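Local coordinates for protein porphyranase B (Zobellia galactanivorans, PDB 3JUU) that cleaves the sulfated red-algal polysaccharide porphyran at the linkages between beta-D-galactose and alpha-L-galactose-6-sulfate, releasing mostly a disaccharide, at residues A[214-217]-A[223-226]; A[191-196]-A[202-207]; A[12-15]-A[19-22]; A[17-20]-A[26-29]. All coordinates share one frame; numbering follows the deposited sequence. Where two conformers were deposited one is given.

In the fold
The four contacts follow the chain in the order interaction 3, interaction 4, interaction 2, interaction 1. Interactions 3 and 4 lie about 4 Å apart between centres, share Asp19 and Pro20, and belong to the N-terminal segment that leads into strand 26-29. Interactions 2 and 1 come much later, about 11 Å apart between centres, and meet where strand 202-210 pairs with strand 213-218, whose other neighbour is strand 221-226. The N-terminal loop lies against these same strands: Phe14 packs edge-to-face on Phe217, and Pro20 touches Trp207. One face of this part of the jelly roll therefore carries the N-terminal segment, while residues such as Phe216 and Tyr204 pack on strand 141-150, which bears the catalytic glutamates.

Interaction 1. Residues A[214-217]-A[223-226]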
loop_
_atom_site.group_PDB
_atom_site.type_symbol
_atom_site.label_atom_id
_atom_site.label_comp_id
_atom_site.label_asym_id
_atom_site.label_seq_id
_atom_site.Cartn_x
_atom_site.Cartn_y
_atom_site.Cartn_z
ATOM N N ILE A 214 -16.189 -3.693 0.288
ATOM C CA ILE A 214 -14.901 -3.193 -0.196
ATOM C C ILE A 214 -14.798 -3.815 -1.575
ATOM O O ILE A 214 -14.906 -5.018 -1.674
ATOM C CB ILE A 214 -13.761 -3.711 0.724
ATOM C CG1 ILE A 214 -13.981 -3.334 2.232
ATOM C CG2 ILE A 214 -12.366 -3.322 0.153
ATOM C CD1 ILE A 214 -13.860 -1.897 2.562
ATOM N N ILE A 215 -14.542 -3.028 -2.615
ATOM C CA ILE A 215 -14.534 -3.544 -3.969
ATOM C C ILE A 215 -13.221 -3.206 -4.633
ATOM O O ILE A 215 -12.863 -2.062 -4.701
ATOM C CB ILE A 215 -15.711 -2.932 -4.810
ATOM C CG1 ILE A 215 -17.034 -3.382 -4.183
ATOM C CG2 ILE A 215 -15.661 -3.455 -6.243
ATOM C CD1 ILE A 215 -17.669 -2.377 -3.366
ATOM N N PHE A 216 -12.522 -4.227 -5.091
ATOM C CA PHE A 216 -11.138 -4.001 -5.623
ATOM C C PHE A 216 -11.152 -3.925 -7.139
ATOM O O PHE A 216 -11.893 -4.682 -7.790
ATOM C CB PHE A 216 -10.211 -5.164 -5.186
ATOM C CG PHE A 216 -9.927 -5.151 -3.702
ATOM C CD1 PHE A 216 -9.051 -4.190 -3.172
ATOM C CD2 PHE A 216 -10.534 -6.090 -2.861
ATOM C CE1 PHE A 216 -8.858 -4.109 -1.787
ATOM C CE2 PHE A 216 -10.276 -6.088 -1.468
ATOM C CZ PHE A 216 -9.411 -5.096 -0.958
ATOM N N PHE A 217 -10.309 -3.048 -7.717
ATOM C CA PHE A 217 -10.214 -2.883 -9.189
ATOM C C PHE A 217 -8.772 -3.006 -9.599
ATOM O O PHE A 217 -7.825 -2.546 -8.884
ATOM C CB PHE A 217 -10.616 -1.442 -9.551
ATOM C CG PHE A 217 -12.097 -1.237 -9.503
ATOM C CD1 PHE A 217 -12.811 -1.212 -10.684
ATOM C CD2 PHE A 217 -12.770 -1.129 -8.226
ATOM C CE1 PHE A 217 -14.206 -1.066 -10.674
ATOM C CE2 PHE A 217 -14.179 -0.923 -8.212
ATOM C CZ PHE A 217 -14.862 -0.943 -9.455
ATOM N N GLN A 223 -12.536 -6.474 -9.846
ATOM C CA GLN A 223 -12.016 -7.815 -9.689
ATOM C C GLN A 223 -12.848 -8.610 -8.662
ATOM O O GLN A 223 -13.050 -9.796 -8.846
ATOM C CB GLN A 223 -10.579 -7.833 -9.134
ATOM C CG GLN A 223 -9.623 -7.154 -10.089
ATOM C CD GLN A 223 -9.519 -7.779 -11.477
ATOM O OE1 GLN A 223 -8.984 -8.883 -11.638
ATOM N NE2 GLN A 223 -9.945 -7.023 -12.527
ATOM N N SER A 224 -13.260 -7.945 -7.597
ATOM C CA SER A 224 -13.815 -8.666 -6.466
ATOM C C SER A 224 -14.512 -7.728 -5.504
ATOM O O SER A 224 -14.295 -6.492 -5.498
ATOM C CB SER A 224 -12.677 -9.404 -5.721
ATOM O OG SER A 224 -11.831 -8.432 -5.126
ATOM N N LYS A 225 -15.366 -8.320 -4.657
ATOM C CA LYS A 225 -16.009 -7.592 -3.636
ATOM C C LYS A 225 -15.699 -8.388 -2.371
ATOM O O LYS A 225 -15.774 -9.666 -2.319
ATOM C CB LYS A 225 -17.534 -7.517 -3.895
ATOM C CG LYS A 225 -18.268 -6.829 -2.751
ATOM C CD LYS A 225 -19.799 -6.689 -2.949
ATOM C CE LYS A 225 -20.207 -5.225 -2.592
ATOM N NZ LYS A 225 -21.589 -5.012 -2.027
ATOM N N VAL A 226 -15.329 -7.668 -1.323
ATOM C CA VAL A 226 -14.996 -8.362 -0.089
ATOM C C VAL A 226 -15.783 -7.761 1.077
ATOM O O VAL A 226 -15.876 -6.546 1.193
ATOM C CB VAL A 226 -13.440 -8.252 0.117
ATOM C CG1 VAL A 226 -13.101 -8.766 1.468
ATOM C CG2 VAL A 226 -12.722 -9.164 -0.922
#
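The ring of Phe216 presents its edge to strand 223-226, with Ser224 OG and Val226 CG2 both lying near the ring plane. Ser224 OG comes to 3.5 Å from Phe216 CD2, and Val226 CG2 is 4.0 Å from Phe216 CE2, so the edge spans a polar and an apolar neighbour in turn. Phe216 CG lies anti to its carbonyl carbon (chi1 -70°), which lays the ring along the strand face that Val226 and Ser224 also occupy. On the other face Ile215 and Lys225 sit opposite each other as a non-hydrogen-bonded pair: Ile215 CD1 touches the aliphatic Lys225 CE at 3.9 Å, while Lys225 NZ goes on to a salt bridge with Glu213.

This is the beta hairpin of strands 213-218 and 221-226 in the GH16 jelly roll. Ile214 and Val226 exchange two backbone bonds, the shorter from Val226 N to Ile214 O at 2.7 Å. Farther along, Phe216 N donates to Ser224 O and Phe216 O accepts from Gln223 N at 2.8 Å; Gln223 and Ser224 thus both face Phe216 in a classic beta bulge. The Phe216 side chain also packs on Leu144 of strand 141-150, which carries the nucleophile Glu143.

Interaction 2. Residues A[191-196]-A[202-207]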
loop_
_atom_site.group_PDB
_atom_site.type_symbol
_atom_site.label_atom_id
_atom_site.label_comp_id
_atom_site.label_asym_id
_atom_site.label_seq_id
_atom_site.Cartn_x
_atom_site.Cartn_y
_atom_site.Cartn_z
ATOM N N ALA A 191 -6.114 -11.624 -7.693
ATOM C CA ALA A 191 -6.400 -11.653 -9.117
ATOM C C ALA A 191 -5.100 -11.709 -9.941
ATOM O O ALA A 191 -4.050 -11.244 -9.463
ATOM C CB ALA A 191 -7.225 -10.433 -9.517
ATOM N N GLU A 192 -5.164 -12.207 -11.182
ATOM C CA GLU A 192 -3.926 -12.280 -12.053
ATOM C C GLU A 192 -3.582 -10.897 -12.603
ATOM O O GLU A 192 -4.501 -10.139 -13.057
ATOM C CB GLU A 192 -4.143 -13.190 -13.281
ATOM C CG GLU A 192 -4.474 -14.639 -12.892
ATOM C CD GLU A 192 -3.380 -15.247 -12.025
ATOM O OE1 GLU A 192 -2.253 -15.317 -12.538
ATOM O OE2 GLU A 192 -3.666 -15.631 -10.862
ATOM N N LEU A 193 -2.272 -10.576 -12.633
ATOM C CA LEU A 193 -1.841 -9.324 -13.273
ATOM C C LEU A 193 -1.737 -9.542 -14.772
ATOM O O LEU A 193 -1.871 -8.586 -15.568
ATOM C CB LEU A 193 -0.466 -8.843 -12.780
ATOM C CG LEU A 193 -0.546 -8.445 -11.285
ATOM C CD1 LEU A 193 0.795 -7.883 -10.884
ATOM C CD2 LEU A 193 -1.542 -7.310 -11.079
ATOM N N GLY A 194 -1.474 -10.778 -15.185
ATOM C CA GLY A 194 -1.170 -10.959 -16.625
ATOM C C GLY A 194 0.336 -10.804 -16.941
ATOM O O GLY A 194 0.727 -10.807 -18.117
ATOM N N GLY A 195 1.165 -10.649 -15.920
ATOM C CA GLY A 195 2.617 -10.393 -16.105
ATOM C C GLY A 195 3.186 -10.206 -14.692
ATOM O O GLY A 195 2.414 -10.226 -13.680
ATOM N N LYS A 196 4.497 -9.974 -14.577
ATOM C CA LYS A 196 5.063 -9.668 -13.243
ATOM C C LYS A 196 4.728 -8.254 -12.820
ATOM O O LYS A 196 4.646 -7.338 -13.637
ATOM C CB LYS A 196 6.614 -9.873 -13.209
ATOM C CG LYS A 196 7.131 -11.269 -13.697
ATOM C CD LYS A 196 6.798 -12.346 -12.680
ATOM C CE LYS A 196 7.509 -13.704 -13.040
ATOM N NZ LYS A 196 6.932 -14.687 -12.109
ATOM N N HIS A 202 0.585 -0.928 -13.267
ATOM C CA HIS A 202 -0.835 -1.301 -13.184
ATOM C C HIS A 202 -1.519 -0.263 -12.340
ATOM O O HIS A 202 -0.905 0.398 -11.493
ATOM C CB HIS A 202 -0.977 -2.746 -12.575
ATOM C CG HIS A 202 -0.491 -3.838 -13.481
ATOM N ND1 HIS A 202 -1.287 -4.410 -14.466
ATOM C CD2 HIS A 202 0.724 -4.451 -13.574
ATOM C CE1 HIS A 202 -0.592 -5.361 -15.088
ATOM N NE2 HIS A 202 0.628 -5.393 -14.569
ATOM N N VAL A 203 -2.827 -0.134 -12.549
ATOM C CA VAL A 203 -3.599 0.718 -11.717
ATOM C C VAL A 203 -4.289 -0.120 -10.645
ATOM O O VAL A 203 -5.118 -0.940 -10.967
ATOM C CB VAL A 203 -4.623 1.540 -12.501
ATOM C CG1 VAL A 203 -5.451 2.377 -11.498
ATOM C CG2 VAL A 203 -3.878 2.543 -13.485
ATOM N N TYR A 204 -3.957 0.099 -9.373
ATOM C CA TYR A 204 -4.568 -0.693 -8.293
ATOM C C TYR A 204 -5.546 0.230 -7.588
ATOM O O TYR A 204 -5.168 1.315 -7.118
ATOM C CB TYR A 204 -3.446 -1.101 -7.295
ATOM C CG TYR A 204 -2.378 -1.967 -7.919
ATOM C CD1 TYR A 204 -2.664 -3.333 -8.228
ATOM C CD2 TYR A 204 -1.088 -1.461 -8.258
ATOM C CE1 TYR A 204 -1.721 -4.159 -8.839
ATOM C CE2 TYR A 204 -0.139 -2.296 -8.888
ATOM C CZ TYR A 204 -0.452 -3.636 -9.173
ATOM O OH TYR A 204 0.501 -4.503 -9.698
ATOM N N GLY A 205 -6.804 -0.233 -7.430
ATOM C CA GLY A 205 -7.847 0.635 -6.878
ATOM C C GLY A 205 -8.731 -0.123 -5.895
ATOM O O GLY A 205 -8.878 -1.335 -5.984
ATOM N N VAL A 206 -9.303 0.608 -4.961
ATOM C CA VAL A 206 -10.322 0.042 -4.082
ATOM C C VAL A 206 -11.456 1.044 -3.954
ATOM O O VAL A 206 -11.244 2.251 -3.669
ATOM C CB VAL A 206 -9.766 -0.337 -2.701
ATOM C CG1 VAL A 206 -9.232 0.930 -1.923
ATOM C CG2 VAL A 206 -10.846 -1.111 -1.880
ATOM N N TRP A 207 -12.686 0.542 -4.110
ATOM C CA TRP A 207 -13.880 1.331 -3.625
ATOM C C TRP A 207 -14.228 0.949 -2.239
ATOM O O TRP A 207 -14.742 -0.165 -1.992
ATOM C CB TRP A 207 -15.075 1.138 -4.569
ATOM C CG TRP A 207 -16.212 2.076 -4.283
ATOM C CD1 TRP A 207 -16.180 3.226 -3.537
ATOM C CD2 TRP A 207 -17.580 1.896 -4.692
ATOM N NE1 TRP A 207 -17.457 3.799 -3.513
ATOM C CE2 TRP A 207 -18.310 2.992 -4.213
ATOM C CE3 TRP A 207 -18.236 0.911 -5.443
ATOM C CZ2 TRP A 207 -19.721 3.128 -4.425
ATOM C CZ3 TRP A 207 -19.669 1.056 -5.673
ATOM C CH2 TRP A 207 -20.367 2.135 -5.138
HETATM O O HOH W 1 2.724 -7.043 -15.451
#
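Apolar packing centres on Leu193, whose side chain reaches toward the rings of both His202 and Tyr204. Its CD2 methyl stands 4.3 Å above the His202 ring plane, over the ring centre. The same methyl lies at the edge of the Tyr204 ring, 3.9 Å from Tyr204 CE1, while Leu193 CD1 is 3.6 Å from Tyr204 OH. One branched side chain thus meets one ring by its face and the other by its rim. The extended second torsion of Leu193 (chi2 -176°) sends CD1 out to Tyr204 OH, while CD2 branches off to its place over the imidazole and beside the phenol. Leu218 of strand 213-218 packs on both Leu193 and Tyr204.

The polar links are made at the imidazole of His202. A water in the ring plane is 2.8 Å from His202 NE2 and donates to Lys196 O at 2.7 Å, linking the loop at Lys196 to strand 202-210. His202 ND1 is hydrogen-bonded to Asp219, so both ring nitrogens have partners and the rotation of the ring is fixed. His202 CE1 also approaches Leu193 O at 3.5 Å. A leucine in place of His202 would probably cost the water and Lys196 O their link to the strand, and Asp219 OD2 its imidazole partner.

The contact joins the end of strand 185-192 and the loop after it to the start of strand 202-210, where the chain passes from one sheet of the GH16 beta-sandwich to the facing one.

Interaction 3. Residues A[12-15]-A[19-22]. With SO4 (sulfate ion), chain D.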
loop_
_atom_site.group_PDB
_atom_site.type_symbol
_atom_site.label_atom_id
_atom_site.label_comp_id
_atom_site.label_asym_id
_atom_site.label_seq_id
_atom_site.Cartn_x
_atom_site.Cartn_y
_atom_site.Cartn_z
ATOM N N PRO A 12 -11.660 8.787 -11.659
ATOM C CA PRO A 12 -10.853 7.583 -11.467
ATOM C C PRO A 12 -10.671 6.792 -12.724
ATOM O O PRO A 12 -11.414 6.967 -13.735
ATOM C CB PRO A 12 -11.650 6.761 -10.431
ATOM C CG PRO A 12 -12.485 7.774 -9.696
ATOM C CD PRO A 12 -12.849 8.744 -10.792
ATOM N N HIS A 13 -9.666 5.917 -12.733
ATOM C CA HIS A 13 -9.451 5.069 -13.903
ATOM C C HIS A 13 -10.437 3.912 -13.924
ATOM O O HIS A 13 -10.319 2.961 -13.118
ATOM C CB HIS A 13 -8.011 4.552 -13.918
ATOM C CG HIS A 13 -7.065 5.462 -14.632
ATOM N ND1 HIS A 13 -6.298 5.048 -15.699
ATOM C CD2 HIS A 13 -6.774 6.774 -14.433
ATOM C CE1 HIS A 13 -5.555 6.064 -16.112
ATOM N NE2 HIS A 13 -5.830 7.120 -15.364
ATOM N N PHE A 14 -11.438 3.986 -14.832
ATOM C CA PHE A 14 -12.343 2.861 -14.965
ATOM C C PHE A 14 -12.442 2.605 -16.442
ATOM O O PHE A 14 -12.625 3.591 -17.204
ATOM C CB PHE A 14 -13.764 3.168 -14.431
ATOM C CG PHE A 14 -13.844 3.397 -12.966
ATOM C CD1 PHE A 14 -13.462 2.372 -12.076
ATOM C CD2 PHE A 14 -14.321 4.613 -12.438
ATOM C CE1 PHE A 14 -13.587 2.566 -10.706
ATOM C CE2 PHE A 14 -14.473 4.819 -11.068
ATOM C CZ PHE A 14 -14.055 3.818 -10.183
ATOM N N LYS A 15 -12.370 1.339 -16.869
ATOM C CA LYS A 15 -12.602 0.970 -18.275
ATOM C C LYS A 15 -14.112 1.183 -18.578
ATOM O O LYS A 15 -14.917 1.419 -17.662
ATOM C CB LYS A 15 -12.278 -0.525 -18.506
ATOM C CG LYS A 15 -10.787 -0.911 -18.372
ATOM C CD LYS A 15 -10.046 -0.377 -19.577
ATOM C CE LYS A 15 -8.689 -1.063 -19.795
ATOM N NZ LYS A 15 -7.609 -0.487 -18.902
ATOM N N ASP A 19 -17.365 1.813 -14.186
ATOM C CA ASP A 19 -17.552 2.840 -13.210
ATOM C C ASP A 19 -18.785 2.500 -12.348
ATOM O O ASP A 19 -19.874 2.362 -12.894
ATOM C CB ASP A 19 -17.665 4.195 -13.901
ATOM C CG ASP A 19 -17.748 5.379 -12.932
ATOM O OD1 ASP A 19 -17.620 6.515 -13.420
ATOM O OD2 ASP A 19 -17.930 5.254 -11.713
ATOM N N PRO A 20 -18.601 2.346 -11.016
ATOM C CA PRO A 20 -19.683 1.850 -10.189
ATOM C C PRO A 20 -20.586 2.956 -9.710
ATOM O O PRO A 20 -21.547 2.665 -8.980
ATOM C CB PRO A 20 -18.942 1.177 -9.029
ATOM C CG PRO A 20 -17.751 2.051 -8.867
ATOM C CD PRO A 20 -17.339 2.430 -10.250
ATOM N N ARG A 21 -20.329 4.204 -10.103
ATOM C CA ARG A 21 -21.176 5.267 -9.642
ATOM C C ARG A 21 -22.552 5.143 -10.319
ATOM O O ARG A 21 -22.680 4.455 -11.356
ATOM C CB ARG A 21 -20.557 6.616 -9.892
ATOM C CG ARG A 21 -20.706 7.142 -11.310
ATOM C CD ARG A 21 -19.873 8.368 -11.476
ATOM N NE ARG A 21 -20.485 9.339 -12.377
ATOM C CZ ARG A 21 -20.358 9.323 -13.689
ATOM N NH1 ARG A 21 -19.630 8.399 -14.279
ATOM N NH2 ARG A 21 -20.980 10.227 -14.410
ATOM N N GLN A 22 -23.559 5.761 -9.683
ATOM C CA GLN A 22 -24.921 5.884 -10.212
ATOM C C GLN A 22 -24.988 7.163 -10.980
ATOM O O GLN A 22 -24.259 8.143 -10.666
ATOM C CB GLN A 22 -25.970 5.849 -9.084
ATOM C CG GLN A 22 -26.141 4.466 -8.356
ATOM C CD GLN A 22 -26.604 3.330 -9.302
ATOM O OE1 GLN A 22 -25.859 2.385 -9.592
ATOM N NE2 GLN A 22 -27.831 3.423 -9.762
HETATM S S SO4 D . -3.123 9.343 -16.329
HETATM O O1 SO4 D . -3.510 9.525 -17.723
HETATM O O2 SO4 D . -2.467 10.561 -15.836
HETATM O O3 SO4 D . -4.344 9.071 -15.565
HETATM O O4 SO4 D . -2.200 8.188 -16.250
#
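Asp19 OD2 is gripped by two donors and also lies 3.5 Å from Phe14 CE2 across the contact. Arg21 N donates to Asp19 OD2 at 3.1 Å, from above the carboxylate plane, and Trp27 NE1 supplies the second bond. The other oxygen, Asp19 OD1, accepts Arg21 NH1 at 2.9 Å in a salt bridge; this oxygen lies near the guanidinium plane, but the arginine approaches it from above the carboxylate plane. These bonds hold the carboxylate alongside the Phe14 ring, the two planes 25° apart. With CG anti to the backbone N of Asp19 (chi1 -175°), the carboxylate reaches past the ring toward its CD2-CE2 side.

The bond from Arg21 N makes an Asx turn, which starts the bend at Asp19-Pro20 in the N-terminal segment ahead of strand 26-29. Over one face of the Phe14 ring sit Asp19 CA and Pro20 CD, both displaced from the ring centre toward the rim; each makes a CH-pi contact, Asp19 CA at 4.0 Å and Pro20 CD at 3.8 Å from the Phe14 ring centroid. Phe14 also meets Phe217 edge-to-face, linking the turn to strand 213-218.

A sulfate, probably from the crystallisation liquor, lies beside the neighbouring His13 and is bound by Arg271 and Trp269; its contact with His13 is doubtful in detail, being very short to a side chain with two conformers.

Interaction 4. Residues A[17-20]-A[26-29]; sequences GEDP and EWKL
Trp27, the second residue of strand 26-29 after the outward-pointing Glu26, makes the whole contact with the loop 17-20. Its indole NE1 donates to Asp19 OD2 at 2.9 Å, with an N-H...O angle of 163°. The acceptor lies almost exactly in the indole plane, whereas the nitrogen meets the carboxylate on its syn side, 27° out of the carboxylate plane. Farther round the same indole edge, Trp27 CZ2 is 4.0 Å from Pro20 CG, so the six-membered ring abuts the proline where the pyrrole part bonds to the acid. A chi1 of -68° sets the indole beside the backbone N of Trp27, continuing the course of a CB that already points to the loop. With an alanine here, Asp19 OD2 is likely to lose its indole donor and the Pro20 ring its neighbour.

Beyond it, Lys28 and Leu29 carry the strand on, Lys28 pairing through its backbone with Gln274 of strand 264-276. Trp27 also packs on Trp273 and Leu275 of that strand and meets Trp207 edge-to-face. The contact therefore fastens the N-terminal loop to an antiparallel strand pair of the GH16 jelly roll, well away from the active site.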
loop_
_atom_site.group_PDB
_atom_site.type_symbol
_atom_site.label_atom_id
_atom_site.label_comp_id
_atom_site.label_asym_id
_atom_site.label_seq_id
_atom_site.Cartn_x
_atom_site.Cartn_y
_atom_site.Cartn_z
ATOM N N GLY A 17 -17.852 0.703 -18.907
ATOM C CA GLY A 17 -18.672 -0.277 -18.299
ATOM C C GLY A 17 -18.280 -0.731 -16.911
ATOM O O GLY A 17 -18.801 -1.753 -16.479
ATOM N N GLU A 18 -17.338 -0.053 -16.243
ATOM C CA GLU A 18 -16.867 -0.463 -14.904
ATOM C C GLU A 18 -16.996 0.571 -13.829
ATOM O O GLU A 18 -16.729 0.268 -12.653
ATOM C CB GLU A 18 -15.345 -0.769 -14.974
ATOM C CG GLU A 18 -14.977 -1.881 -15.919
ATOM C CD GLU A 18 -15.284 -3.283 -15.339
ATOM O OE1 GLU A 18 -15.455 -3.458 -14.116
ATOM O OE2 GLU A 18 -15.360 -4.203 -16.105
ATOM N N ASP A 19 -17.365 1.813 -14.186
ATOM C CA ASP A 19 -17.552 2.840 -13.210
ATOM C C ASP A 19 -18.785 2.500 -12.348
ATOM O O ASP A 19 -19.874 2.362 -12.894
ATOM C CB ASP A 19 -17.665 4.195 -13.901
ATOM C CG ASP A 19 -17.748 5.379 -12.932
ATOM O OD1 ASP A 19 -17.620 6.515 -13.420
ATOM O OD2 ASP A 19 -17.930 5.254 -11.713
ATOM N N PRO A 20 -18.601 2.346 -11.016
ATOM C CA PRO A 20 -19.683 1.850 -10.189
ATOM C C PRO A 20 -20.586 2.956 -9.710
ATOM O O PRO A 20 -21.547 2.665 -8.980
ATOM C CB PRO A 20 -18.942 1.177 -9.029
ATOM C CG PRO A 20 -17.751 2.051 -8.867
ATOM C CD PRO A 20 -17.339 2.430 -10.250
ATOM N N GLU A 26 -21.152 11.997 -8.758
ATOM C CA GLU A 26 -19.889 12.263 -9.409
ATOM C C GLU A 26 -18.714 11.990 -8.459
ATOM O O GLU A 26 -18.890 11.962 -7.270
ATOM C CB GLU A 26 -19.826 13.700 -9.925
ATOM C CG GLU A 26 -20.053 14.778 -8.923
ATOM C CD GLU A 26 -20.124 16.140 -9.620
ATOM O OE1 GLU A 26 -19.187 16.460 -10.419
ATOM O OE2 GLU A 26 -21.121 16.874 -9.391
ATOM N N TRP A 27 -17.546 11.755 -9.027
ATOM C CA TRP A 27 -16.341 11.510 -8.211
ATOM C C TRP A 27 -15.618 12.840 -8.030
ATOM O O TRP A 27 -15.377 13.521 -9.025
ATOM C CB TRP A 27 -15.407 10.584 -8.975
ATOM C CG TRP A 27 -15.926 9.204 -9.144
ATOM C CD1 TRP A 27 -16.382 8.659 -10.281
ATOM C CD2 TRP A 27 -16.030 8.191 -8.139
ATOM N NE1 TRP A 27 -16.731 7.339 -10.080
ATOM C CE2 TRP A 27 -16.582 7.036 -8.769
ATOM C CE3 TRP A 27 -15.748 8.148 -6.778
ATOM C CZ2 TRP A 27 -16.838 5.861 -8.092
ATOM C CZ3 TRP A 27 -16.046 7.013 -6.072
ATOM C CH2 TRP A 27 -16.573 5.839 -6.738
ATOM N N LYS A 28 -15.250 13.177 -6.796
ATOM C CA LYS A 28 -14.567 14.421 -6.478
ATOM C C LYS A 28 -13.186 14.129 -5.837
ATOM O O LYS A 28 -13.123 13.455 -4.788
ATOM C CB LYS A 28 -15.453 15.235 -5.496
ATOM C CG LYS A 28 -14.820 16.585 -5.016
ATOM C CD LYS A 28 -15.767 17.356 -4.062
ATOM C CE LYS A 28 -15.064 18.456 -3.256
ATOM N NZ LYS A 28 -15.761 18.529 -1.914
ATOM N N LEU A 29 -12.142 14.681 -6.444
ATOM C CA LEU A 29 -10.765 14.514 -5.913
ATOM C C LEU A 29 -10.622 14.996 -4.521
ATOM O O LEU A 29 -11.081 16.123 -4.172
ATOM C CB LEU A 29 -9.729 15.172 -6.836
ATOM C CG LEU A 29 -8.290 14.651 -6.538
ATOM C CD1 LEU A 29 -8.150 13.264 -7.162
ATOM C CD2 LEU A 29 -7.286 15.616 -7.240
#